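Local atomic coordinates of endonuclease IV (Thermus thermophilus, PDB entry 3AAM), a protein that cleaves phosphodiester bonds at apurinic or apyrimidinic sites in DNA during base excision repair, and also has 3'-5' exonuclease activity. Residues G5-I10 with Q32-S37; I68-L73 with A88-D93; G186-L191 with D237-D242. All coordinates share one frame; numbering follows the deposited sequence.

Contact 1. Residues G5-I10 with Q32-S37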
loop_
_atom_site.group_PDB
_atom_site.type_symbol
_atom_site.label_atom_id
_atom_site.label_comp_id
_atom_site.label_asym_id
_atom_site.label_seq_id
_atom_site.Cartn_x
_atom_site.Cartn_y
_atom_site.Cartn_z
ATOM N N GLY A 5 9.095 -6.360 0.011
ATOM C CA GLY A 5 8.703 -6.850 -1.294
ATOM C C GLY A 5 8.415 -5.746 -2.285
ATOM O O GLY A 5 8.578 -4.557 -1.990
ATOM N N PHE A 6 7.977 -6.159 -3.469
ATOM C CA PHE A 6 7.652 -5.244 -4.559
ATOM C C PHE A 6 6.211 -5.458 -4.978
ATOM O O PHE A 6 5.514 -6.337 -4.466
ATOM C CB PHE A 6 8.487 -5.541 -5.810
ATOM C CG PHE A 6 9.968 -5.507 -5.605
ATOM C CD1 PHE A 6 10.573 -4.462 -4.918
ATOM C CD2 PHE A 6 10.771 -6.496 -6.171
ATOM C CE1 PHE A 6 11.958 -4.396 -4.801
ATOM C CE2 PHE A 6 12.155 -6.441 -6.062
ATOM C CZ PHE A 6 12.751 -5.393 -5.379
ATOM N N HIS A 7 5.784 -4.646 -5.936
ATOM C CA HIS A 7 4.466 -4.794 -6.513
ATOM C C HIS A 7 4.729 -5.679 -7.724
ATOM O O HIS A 7 5.525 -5.324 -8.604
ATOM C CB HIS A 7 3.893 -3.451 -6.957
ATOM C CG HIS A 7 2.469 -3.544 -7.398
ATOM N ND1 HIS A 7 2.091 -4.192 -8.555
ATOM C CD2 HIS A 7 1.325 -3.129 -6.806
ATOM C CE1 HIS A 7 0.775 -4.170 -8.656
ATOM N NE2 HIS A 7 0.285 -3.532 -7.609
ATOM N N LEU A 8 4.079 -6.838 -7.750
ATOM C CA LEU A 8 4.257 -7.814 -8.821
ATOM C C LEU A 8 3.077 -7.851 -9.784
ATOM O O LEU A 8 1.943 -7.547 -9.406
ATOM C CB LEU A 8 4.456 -9.205 -8.210
ATOM C CG LEU A 8 5.528 -9.313 -7.118
ATOM C CD1 LEU A 8 5.501 -10.713 -6.514
ATOM C CD2 LEU A 8 6.896 -8.996 -7.701
ATOM N N SER A 9 3.355 -8.251 -11.021
ATOM C CA SER A 9 2.336 -8.332 -12.059
ATOM C C SER A 9 1.471 -9.580 -11.955
ATOM O O SER A 9 1.919 -10.622 -11.476
ATOM C CB SER A 9 2.999 -8.301 -13.438
ATOM O OG SER A 9 2.045 -8.527 -14.458
ATOM N N ILE A 10 0.225 -9.464 -12.404
ATOM C CA ILE A 10 -0.693 -10.596 -12.394
ATOM C C ILE A 10 -1.152 -10.886 -13.817
ATOM O O ILE A 10 -2.026 -11.726 -14.040
ATOM C CB ILE A 10 -1.935 -10.332 -11.511
ATOM C CG1 ILE A 10 -2.727 -9.135 -12.043
ATOM C CG2 ILE A 10 -1.505 -10.081 -10.076
ATOM C CD1 ILE A 10 -4.099 -8.986 -11.406
ATOM N N GLN A 32 2.883 -7.366 -3.225
ATOM C CA GLN A 32 1.666 -6.621 -3.500
ATOM C C GLN A 32 1.270 -6.818 -4.956
ATOM O O GLN A 32 2.126 -6.950 -5.820
ATOM C CB GLN A 32 1.918 -5.138 -3.213
ATOM C CG GLN A 32 0.771 -4.205 -3.545
ATOM C CD GLN A 32 1.052 -2.784 -3.105
ATOM O OE1 GLN A 32 0.947 -2.457 -1.924
ATOM N NE2 GLN A 32 1.434 -1.935 -4.054
ATOM N N ILE A 33 -0.034 -6.836 -5.208
ATOM C CA ILE A 33 -0.573 -6.999 -6.551
ATOM C C ILE A 33 -1.846 -6.176 -6.688
ATOM O O ILE A 33 -2.357 -5.637 -5.703
ATOM C CB ILE A 33 -0.975 -8.461 -6.830
ATOM C CG1 ILE A 33 -1.970 -8.932 -5.762
ATOM C CG2 ILE A 33 0.253 -9.365 -6.849
ATOM C CD1 ILE A 33 -2.628 -10.275 -6.077
ATOM N N PHE A 34 -2.338 -6.065 -7.917
ATOM C CA PHE A 34 -3.598 -5.382 -8.182
ATOM C C PHE A 34 -4.577 -6.545 -8.294
ATOM O O PHE A 34 -4.150 -7.694 -8.426
ATOM C CB PHE A 34 -3.575 -4.636 -9.521
ATOM C CG PHE A 34 -2.747 -3.383 -9.521
ATOM C CD1 PHE A 34 -2.987 -2.368 -8.602
ATOM C CD2 PHE A 34 -1.748 -3.202 -10.475
ATOM C CE1 PHE A 34 -2.245 -1.187 -8.632
ATOM C CE2 PHE A 34 -0.999 -2.022 -10.514
ATOM C CZ PHE A 34 -1.249 -1.015 -9.590
ATOM N N ALA A 35 -5.875 -6.260 -8.237
ATOM C CA ALA A 35 -6.890 -7.304 -8.369
ATOM C C ALA A 35 -7.409 -7.332 -9.806
ATOM O O ALA A 35 -8.190 -8.207 -10.185
ATOM C CB ALA A 35 -8.033 -7.056 -7.392
ATOM N N LYS A 36 -6.970 -6.351 -10.589
ATOM C CA LYS A 36 -7.320 -6.225 -12.001
ATOM C C LYS A 36 -6.472 -5.099 -12.575
ATOM O O LYS A 36 -5.848 -4.350 -11.823
ATOM C CB LYS A 36 -8.811 -5.911 -12.192
ATOM C CG LYS A 36 -9.259 -4.532 -11.731
ATOM C CD LYS A 36 -9.707 -4.545 -10.291
ATOM C CE LYS A 36 -10.511 -3.298 -9.955
ATOM N NZ LYS A 36 -11.137 -3.416 -8.609
ATOM N N SER A 37 -6.429 -4.983 -13.899
ATOM C CA SER A 37 -5.639 -3.928 -14.519
ATOM C C SER A 37 -6.073 -2.582 -13.950
ATOM O O SER A 37 -7.261 -2.266 -13.919
ATOM C CB SER A 37 -5.831 -3.931 -16.037
ATOM O OG SER A 37 -5.067 -2.899 -16.636
HETATM O O HOH W 1 -0.459 -6.528 -10.054
#

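Contact 2. Residues I68-L73 with A88-D93. With PO4 (phosphate ion), chain C.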
loop_
_atom_site.group_PDB
_atom_site.type_symbol
_atom_site.label_atom_id
_atom_site.label_comp_id
_atom_site.label_asym_id
_atom_site.label_seq_id
_atom_site.Cartn_x
_atom_site.Cartn_y
_atom_site.Cartn_z
ATOM N N ILE A 68 -3.269 -6.148 -1.649
ATOM C CA ILE A 68 -3.889 -5.834 -2.925
ATOM C C ILE A 68 -4.038 -4.317 -2.961
ATOM O O ILE A 68 -4.583 -3.717 -2.033
ATOM C CB ILE A 68 -5.273 -6.514 -3.085
ATOM C CG1 ILE A 68 -5.067 -7.967 -3.527
ATOM C CG2 ILE A 68 -6.128 -5.749 -4.092
ATOM C CD1 ILE A 68 -6.342 -8.777 -3.669
ATOM N N HIS A 69 -3.518 -3.701 -4.018
ATOM C CA HIS A 69 -3.598 -2.256 -4.173
ATOM C C HIS A 69 -4.780 -1.915 -5.077
ATOM O O HIS A 69 -4.964 -2.539 -6.121
ATOM C CB HIS A 69 -2.307 -1.718 -4.810
ATOM C CG HIS A 69 -2.064 -0.261 -4.559
ATOM N ND1 HIS A 69 -2.973 0.719 -4.892
ATOM C CD2 HIS A 69 -1.014 0.380 -3.989
ATOM C CE1 HIS A 69 -2.497 1.899 -4.537
ATOM N NE2 HIS A 69 -1.310 1.722 -3.988
ATOM N N ALA A 70 -5.586 -0.942 -4.666
ATOM C CA ALA A 70 -6.720 -0.501 -5.471
ATOM C C ALA A 70 -6.153 0.353 -6.602
ATOM O O ALA A 70 -5.039 0.866 -6.502
ATOM C CB ALA A 70 -7.681 0.328 -4.618
ATOM N N SER A 71 -6.911 0.514 -7.680
ATOM C CA SER A 71 -6.430 1.321 -8.794
ATOM C C SER A 71 -6.386 2.799 -8.445
ATOM O O SER A 71 -7.095 3.258 -7.551
ATOM C CB SER A 71 -7.324 1.140 -10.015
ATOM O OG SER A 71 -6.988 2.097 -11.006
ATOM N N TYR A 72 -5.551 3.542 -9.163
ATOM C CA TYR A 72 -5.430 4.975 -8.954
ATOM C C TYR A 72 -6.734 5.628 -9.408
ATOM O O TYR A 72 -7.024 6.773 -9.062
ATOM C CB TYR A 72 -4.255 5.522 -9.770
ATOM C CG TYR A 72 -4.403 5.312 -11.262
ATOM C CD1 TYR A 72 -5.132 6.204 -12.048
ATOM C CD2 TYR A 72 -3.831 4.204 -11.886
ATOM C CE1 TYR A 72 -5.289 5.996 -13.418
ATOM C CE2 TYR A 72 -3.981 3.986 -13.251
ATOM C CZ TYR A 72 -4.711 4.885 -14.012
ATOM O OH TYR A 72 -4.857 4.674 -15.365
ATOM N N LEU A 73 -7.517 4.883 -10.185
ATOM C CA LEU A 73 -8.790 5.373 -10.698
ATOM C C LEU A 73 -9.783 5.632 -9.579
ATOM O O LEU A 73 -10.661 6.483 -9.699
ATOM C CB LEU A 73 -9.403 4.360 -11.670
ATOM C CG LEU A 73 -8.697 4.176 -13.011
ATOM C CD1 LEU A 73 -9.418 3.104 -13.817
ATOM C CD2 LEU A 73 -8.672 5.501 -13.762
ATOM N N ALA A 88 -17.670 0.886 -5.962
ATOM C CA ALA A 88 -17.881 -0.450 -6.507
ATOM C C ALA A 88 -16.557 -1.127 -6.856
ATOM O O ALA A 88 -16.396 -2.330 -6.651
ATOM C CB ALA A 88 -18.774 -0.373 -7.746
ATOM N N SER A 89 -15.609 -0.363 -7.387
ATOM C CA SER A 89 -14.316 -0.937 -7.750
ATOM C C SER A 89 -13.552 -1.385 -6.508
ATOM O O SER A 89 -12.933 -2.454 -6.504
ATOM C CB SER A 89 -13.483 0.077 -8.539
ATOM O OG SER A 89 -12.217 -0.460 -8.881
ATOM N N LEU A 90 -13.599 -0.572 -5.454
ATOM C CA LEU A 90 -12.906 -0.912 -4.218
ATOM C C LEU A 90 -13.564 -2.124 -3.565
ATOM O O LEU A 90 -12.886 -2.949 -2.958
ATOM C CB LEU A 90 -12.894 0.278 -3.250
ATOM C CG LEU A 90 -12.138 0.069 -1.930
ATOM C CD1 LEU A 90 -10.688 -0.329 -2.197
ATOM C CD2 LEU A 90 -12.188 1.348 -1.108
ATOM N N ALA A 91 -14.885 -2.234 -3.696
ATOM C CA ALA A 91 -15.602 -3.370 -3.127
ATOM C C ALA A 91 -15.114 -4.632 -3.830
ATOM O O ALA A 91 -14.957 -5.680 -3.206
ATOM C CB ALA A 91 -17.101 -3.204 -3.322
ATOM N N ASP A 92 -14.873 -4.522 -5.134
ATOM C CA ASP A 92 -14.380 -5.655 -5.910
ATOM C C ASP A 92 -13.009 -6.068 -5.387
ATOM O O ASP A 92 -12.740 -7.255 -5.218
ATOM C CB ASP A 92 -14.289 -5.295 -7.397
ATOM C CG ASP A 92 -13.521 -6.331 -8.206
ATOM O OD1 ASP A 92 -14.002 -7.477 -8.335
ATOM O OD2 ASP A 92 -12.432 -5.992 -8.716
ATOM N N ASP A 93 -12.141 -5.090 -5.130
ATOM C CA ASP A 93 -10.809 -5.389 -4.609
ATOM C C ASP A 93 -10.917 -6.163 -3.299
ATOM O O ASP A 93 -10.196 -7.129 -3.079
ATOM C CB ASP A 93 -10.001 -4.113 -4.343
ATOM C CG ASP A 93 -9.613 -3.374 -5.612
ATOM O OD1 ASP A 93 -9.336 -4.035 -6.635
ATOM O OD2 ASP A 93 -9.567 -2.124 -5.574
HETATM P P PO4 C . 0.189 4.953 -4.644
HETATM O O1 PO4 C . 0.197 4.479 -6.145
HETATM O O2 PO4 C . 0.706 3.781 -3.722
HETATM O O3 PO4 C . 1.121 6.191 -4.489
HETATM O O4 PO4 C . -1.280 5.353 -4.233
HETATM O O HOH W 2 -6.920 -3.652 -7.755
HETATM O O HOH W 3 -9.403 -0.752 -7.791
#

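Contact 3. Residues G186-L191 with D237-D242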
loop_
_atom_site.group_PDB
_atom_site.type_symbol
_atom_site.label_atom_id
_atom_site.label_comp_id
_atom_site.label_asym_id
_atom_site.label_seq_id
_atom_site.Cartn_x
_atom_site.Cartn_y
_atom_site.Cartn_z
ATOM N N GLY A 186 11.319 11.258 14.028
ATOM C CA GLY A 186 10.311 12.228 14.414
ATOM C C GLY A 186 9.021 12.041 13.642
ATOM O O GLY A 186 7.930 12.256 14.170
ATOM N N VAL A 187 9.144 11.650 12.378
ATOM C CA VAL A 187 7.968 11.425 11.549
ATOM C C VAL A 187 7.195 10.230 12.093
ATOM O O VAL A 187 5.967 10.245 12.144
ATOM C CB VAL A 187 8.357 11.158 10.078
ATOM C CG1 VAL A 187 7.119 10.795 9.269
ATOM C CG2 VAL A 187 9.014 12.396 9.484
ATOM N N LEU A 188 7.911 9.188 12.503
ATOM C CA LEU A 188 7.237 8.022 13.046
ATOM C C LEU A 188 6.639 8.354 14.408
ATOM O O LEU A 188 5.606 7.804 14.778
ATOM C CB LEU A 188 8.197 6.835 13.158
ATOM C CG LEU A 188 8.666 6.266 11.816
ATOM C CD1 LEU A 188 9.609 5.106 12.080
ATOM C CD2 LEU A 188 7.475 5.806 10.986
ATOM N N ASP A 189 7.278 9.257 15.151
ATOM C CA ASP A 189 6.749 9.643 16.458
ATOM C C ASP A 189 5.424 10.360 16.250
ATOM O O ASP A 189 4.477 10.171 17.010
ATOM C CB ASP A 189 7.698 10.589 17.202
ATOM C CG ASP A 189 9.057 9.974 17.470
ATOM O OD1 ASP A 189 9.148 8.740 17.627
ATOM O OD2 ASP A 189 10.043 10.739 17.542
ATOM N N ALA A 190 5.372 11.193 15.213
ATOM C CA ALA A 190 4.169 11.950 14.894
ATOM C C ALA A 190 3.054 11.010 14.465
ATOM O O ALA A 190 1.896 11.182 14.847
ATOM C CB ALA A 190 4.465 12.960 13.784
ATOM N N LEU A 191 3.407 10.004 13.675
ATOM C CA LEU A 191 2.415 9.049 13.211
ATOM C C LEU A 191 1.857 8.235 14.374
ATOM O O LEU A 191 0.660 7.947 14.420
ATOM C CB LEU A 191 3.026 8.118 12.160
ATOM C CG LEU A 191 2.069 7.120 11.504
ATOM C CD1 LEU A 191 0.939 7.870 10.805
ATOM C CD2 LEU A 191 2.837 6.260 10.502
ATOM N N ASP A 237 13.319 0.886 12.096
ATOM C CA ASP A 237 12.838 1.407 13.369
ATOM C C ASP A 237 12.303 0.217 14.155
ATOM O O ASP A 237 11.491 -0.549 13.650
ATOM C CB ASP A 237 11.732 2.438 13.153
ATOM C CG ASP A 237 11.299 3.099 14.444
ATOM O OD1 ASP A 237 10.578 2.452 15.231
ATOM O OD2 ASP A 237 11.691 4.260 14.672
ATOM N N PRO A 238 12.755 0.045 15.405
ATOM C CA PRO A 238 12.297 -1.078 16.228
ATOM C C PRO A 238 10.784 -1.224 16.363
ATOM O O PRO A 238 10.280 -2.324 16.573
ATOM C CB PRO A 238 12.974 -0.811 17.571
ATOM C CG PRO A 238 14.251 -0.151 17.165
ATOM C CD PRO A 238 13.781 0.829 16.116
ATOM N N ARG A 239 10.060 -0.119 16.245
ATOM C CA ARG A 239 8.610 -0.161 16.372
ATOM C C ARG A 239 7.926 -0.790 15.162
ATOM O O ARG A 239 6.761 -1.175 15.237
ATOM C CB ARG A 239 8.065 1.252 16.583
ATOM C CG ARG A 239 8.490 1.882 17.897
ATOM C CD ARG A 239 8.179 3.369 17.933
ATOM N NE ARG A 239 9.032 4.133 17.028
ATOM C CZ ARG A 239 9.038 5.462 16.944
ATOM N NH1 ARG A 239 8.229 6.183 17.711
ATOM N NH2 ARG A 239 9.861 6.075 16.097
ATOM N N LEU A 240 8.656 -0.903 14.057
ATOM C CA LEU A 240 8.095 -1.462 12.829
ATOM C C LEU A 240 8.732 -2.783 12.428
ATOM O O LEU A 240 8.509 -3.269 11.319
ATOM C CB LEU A 240 8.274 -0.470 11.680
ATOM C CG LEU A 240 7.757 0.951 11.905
ATOM C CD1 LEU A 240 8.099 1.800 10.694
ATOM C CD2 LEU A 240 6.253 0.928 12.148
ATOM N N LYS A 241 9.509 -3.372 13.326
ATOM C CA LYS A 241 10.202 -4.619 13.014
ATOM C C LYS A 241 9.324 -5.773 12.539
ATOM O O LYS A 241 9.810 -6.660 11.844
ATOM C CB LYS A 241 11.034 -5.073 14.217
ATOM C CG LYS A 241 10.227 -5.444 15.439
ATOM C CD LYS A 241 11.149 -5.737 16.603
ATOM C CE LYS A 241 10.370 -6.036 17.870
ATOM N NZ LYS A 241 11.283 -6.293 19.015
ATOM N N ASP A 242 8.043 -5.766 12.897
ATOM C CA ASP A 242 7.145 -6.846 12.490
ATOM C C ASP A 242 6.143 -6.415 11.420
ATOM O O ASP A 242 5.114 -7.066 11.230
ATOM C CB ASP A 242 6.380 -7.384 13.705
ATOM C CG ASP A 242 7.303 -7.910 14.790
ATOM O OD1 ASP A 242 8.111 -8.816 14.496
ATOM O OD2 ASP A 242 7.222 -7.419 15.938
#

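Contact 1. Residues G5-I10 with Q32-S37
His7 has the largest share of this contact. Its CB lies beside the Gln32 carbonyl. CG is anti to the backbone N (chi1 -173°), which sends the imidazole along 32-37. Gln32 O sits over one face of the imidazole near CG and ND1, 3.8 Å above its plane and toward the rim. Gln32 NE2 lies 3.0 Å from His7 CD2, at the ring edge and in its plane. The amide and ring planes stand 76° apart. The NE2 of Gln32 bonds to Glu248, beyond the two segments. The far end of the imidazole, CE1 and NE2, is directed at the face of Phe34. His7 NE2 sits 3.3 Å above the Phe34 ring plane, over its centre. The ring centroids are 4.1 Å apart, an edge-to-face pair with the planes tilted at 51°. Ile33 CA lies over the same face of the imidazole as Gln32 O, as a CH-pi contact. An alanine in place of Phe34 would probably leave the tip of His7 without its aromatic wall and its orientation less well fixed.

The backbones join in a single bridge at His7 and Gln32. Gln32 N donates to Phe6 O at 3.1 Å, and Leu8 N donates to Gln32 O at 2.7 Å, nearly along the C=O axis. Further on the chains separate, and a water links Leu8 O to Phe34 N. Ile10 closes the far end: its CG2 packs on Ile33 CB at 3.7 Å, and its CD1 lies against Phe34 O.

The bridge brings strands 3-6 and 31-34 together in the TIM barrel. Gly5 bonds to strand 244-247, and Ile33 to strand 66-69. Leu8 and Ile33 pack on helix 15-26, while Phe6 turns to helix 253-267.

Contact 2. Residues I68-L73 with A88-D93
Asp93 reaches from the helix onto Ala70, whose methyl lies alongside rather than pointing at it. The side chain of Asp93 leaves its backbone toward 68-73, and CG is anti to its carbonyl carbon (chi1 -69°). This sets Asp93 OD2 3.2 Å from Ala70 CB. Leu90 reaches the same methyl with the tip of one branch, Leu90 CD1 to Ala70 CB at 3.9 Å. Ile68 meets the inner part of Asp93, CG2 to CB.

The polar links run through two waters. One donates to His69 O and Asp93 OD1; the other accepts from Ser71 N and donates to Asp93 OD2 at 2.6 Å, and Ser89 OG also binds it. Asp93 OD1 also pairs with Lys36. The contact belongs to the beta-alpha-beta unit of strand 66-69, helix 82-100 and strand 104-107 in the TIM barrel.

His69 turns away from the helix. Its ND1 donates to Ala70 O at 2.6 Å, on a lone pair of that carbonyl, which fixes the rotation of the ring. Its NE2 donates at 2.9 Å to O2 of a phosphate ion, probably from the crystallisation liquor. Ser71 OG accepts from Leu73 N in an ST turn and also hydrogen-bonds Pro38 O.

Contact 3. Residues G186-L191 with D237-D242
Leu188 overlaps two residues of the 237-242 loop with its branch tips. Its CD1 lies 3.4 Å from Asp237 OD2, and the same methyl meets Leu240 CD1 at 3.9 Å, tip to tip. Its CB lies near Arg239 NH2, at 3.5 Å.

Arg239 is the hub of a salt-bridge network with Asp237 and Asp189. It bends at chi3 (-70°), which brings the guanidinium back alongside Asp237. It grips that carboxylate side-on: NE donates to Asp237 OD1 at 2.9 Å and NH2 to Asp237 OD2 at 2.9 Å, both almost straight. Asp237 OD1 also accepts from Arg239 N, closing an Asx turn. The guanidinium edge then meets Asp189 from the helix. NH1 donates to Asp189 OD1 at 2.7 Å, nearly along the C-O axis, and NH2 adds a weak bond to the same oxygen. The planes of the Asp189 carboxylate and the guanidinium are 53° apart. The positive charge between the two acids probably offsets their mutual repulsion.

The network ties helix 184-194 to the loop between helix 230-235 and strand 244-247. Leu188 also packs on Leu168 of strand 165-169. Leu185 of helix 184-194 touches both Asp237 and Arg239.

The three contacts follow one another along the chain, each closing before the next opens. Contacts 1 and 2 are neighbours, with centres 12 Å apart. They share the barrel sheet, where strands 31-34 and 66-69 lie side by side. Ile33 O probably accepts from His69 N, and a salt bridge joins Lys36 NZ to Asp93 OD1 at 2.7 Å. Contact 3 lies across the chain's centre, 26 Å from contact 1 and 28 Å from contact 2 between centres, and touches neither. The Gln32 side chain is about 10 Å from the manganese ion, held by His172, Asp217 and His219. Contact 3 lies away from that site, near the loop before strand 244-247.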